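PDB 3G27: putative nuclease YbcO from Escherichia coli K-12, which is predicted to be a nuclease and binds a zinc ion that probably stabilises its fold. Local coordinates for the zinc ion site. Residues are numbered along the deposited sequence; one frame, centred on the assembly and turned at random.

The zinc ion site. Residues 13, 15-17, 21-23, 54, 57. With ZN (zinc ion), chain B.
Four cysteine side-chain sulfurs close around the zinc ion in a nearly regular tetrahedron. This is a Cys4 zinc site: Cys13 and Cys21 come from loops near the N-terminus, while Cys54, just after strand 50-53, and Cys57, in helix 55-61, form a CXXC pair. Cysteine suits each corner because its soft, polarisable sulfur binds zinc firmly and can also accept backbone N-H groups. Four protein sulfurs fill a near-tetrahedral shell, as in structural zinc sites, and the site centre lies about 13 Å from His32, the predicted proton acceptor, so a structural role is likely.

Cys13 can be followed outward from its backbone. Its CB stands 3.3 Å from the zinc, a spacing set by the bent CB-SG-metal linkage. SG lies anti to the backbone N (chi1 -175°) and bonds the zinc at 2.4 Å. The same sulfur accepts an almost straight hydrogen bond from Cys54 N at 3.3 Å (171° at H), tying the first loop to the CXXC segment. Arg16 N approaches it along a similarly straight path, so the loop after Cys13 folds back over its own ligand. Here Arg16 serves through its backbone, in a conformation with positive phi.

Cys54 SG takes the crowded position between its backbone N and carbonyl carbon (chi1 71°), where it receives Cys57 N at 3.4 Å. Asn22 N reaches this sulfur from the opposite loop. Cys57 SG instead stands anti to its carbonyl carbon and beside its backbone N, pointing from the helix's first turn to the metal. Cys21 SG, anti to its own backbone N, has a weak donor in Gly23 N. The N-H groups on the sulfurs of Cys13, Cys54 and Cys57 would be expected to spread their negative charge, if they are thiolates, and to help fix their rotation. On Cys57 SG the donor is Ile17 N, at 3.5 Å.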
loop_
_atom_site.group_PDB
_atom_site.type_symbol
_atom_site.label_atom_id
_atom_site.label_comp_id
_atom_site.label_asym_id
_atom_site.label_seq_id
_atom_site.Cartn_x
_atom_site.Cartn_y
_atom_site.Cartn_z
ATOM N N CYS A 13 12.667 9.656 2.842
ATOM C CA CYS A 13 12.103 8.341 3.140
ATOM C C CYS A 13 10.623 8.495 3.419
ATOM O O CYS A 13 10.232 9.350 4.196
ATOM C CB CYS A 13 12.793 7.736 4.362
ATOM S SG CYS A 13 12.301 6.065 4.778
ATOM N N VAL A 15 8.879 5.655 4.361
ATOM C CA VAL A 15 8.558 4.496 5.226
ATOM C C VAL A 15 8.615 4.961 6.681
ATOM O O VAL A 15 7.679 4.765 7.450
ATOM C CB VAL A 15 9.548 3.317 5.035
ATOM C CG1 VAL A 15 9.249 2.210 6.024
ATOM C CG2 VAL A 15 9.515 2.777 3.628
ATOM N N ARG A 16 9.740 5.562 7.052
ATOM C CA ARG A 16 9.902 6.212 8.353
ATOM C C ARG A 16 9.525 5.356 9.566
ATOM O O ARG A 16 8.752 5.800 10.419
ATOM C CB ARG A 16 9.098 7.518 8.381
ATOM C CG ARG A 16 9.046 8.240 7.031
ATOM C CD ARG A 16 8.729 9.718 7.203
ATOM N NE ARG A 16 8.097 10.311 6.026
ATOM C CZ ARG A 16 6.794 10.536 5.928
ATOM N NH1 ARG A 16 6.294 11.090 4.831
ATOM N NH2 ARG A 16 5.991 10.209 6.935
ATOM N N ILE A 17 10.086 4.149 9.662
ATOM C CA ILE A 17 9.892 3.325 10.847
ATOM C C ILE A 17 10.624 4.026 11.992
ATOM O O ILE A 17 11.836 4.309 11.900
ATOM C CB ILE A 17 10.432 1.889 10.683
ATOM C CG1 ILE A 17 9.701 1.170 9.553
ATOM C CG2 ILE A 17 10.265 1.138 11.999
ATOM C CD1 ILE A 17 10.326 -0.118 9.094
ATOM N N CYS A 21 14.523 4.304 10.997
ATOM C CA CYS A 21 14.778 5.304 9.979
ATOM C C CYS A 21 16.043 6.052 10.299
ATOM O O CYS A 21 16.275 6.429 11.455
ATOM C CB CYS A 21 13.618 6.309 9.877
ATOM S SG CYS A 21 13.528 7.232 8.242
ATOM N N ASN A 22 16.857 6.294 9.282
ATOM C CA ASN A 22 17.975 7.192 9.448
ATOM C C ASN A 22 17.649 8.654 9.065
ATOM O O ASN A 22 18.392 9.553 9.372
ATOM C CB ASN A 22 19.255 6.665 8.761
ATOM C CG ASN A 22 19.159 6.584 7.247
ATOM O OD1 ASN A 22 18.559 7.427 6.585
ATOM N ND2 ASN A 22 19.782 5.570 6.693
ATOM N N GLY A 23 16.537 8.879 8.380
ATOM C CA GLY A 23 16.127 10.219 7.987
ATOM C C GLY A 23 17.039 10.946 7.010
ATOM O O GLY A 23 16.954 12.179 6.881
ATOM N N CYS A 54 14.893 5.022 2.931
ATOM C CA CYS A 54 16.289 5.181 3.346
ATOM C C CYS A 54 16.897 3.817 3.545
ATOM O O CYS A 54 16.177 2.836 3.628
ATOM C CB CYS A 54 16.401 5.945 4.657
ATOM S SG CYS A 54 15.834 5.023 6.150
ATOM N N CYS A 57 15.511 1.714 6.568
ATOM C CA CYS A 57 14.128 1.257 6.399
ATOM C C CYS A 57 14.040 0.205 5.306
ATOM O O CYS A 57 13.307 -0.750 5.417
ATOM C CB CYS A 57 13.215 2.448 6.088
ATOM S SG CYS A 57 12.797 3.417 7.532
HETATM ZN ZN ZN B . 13.608 5.494 6.689
#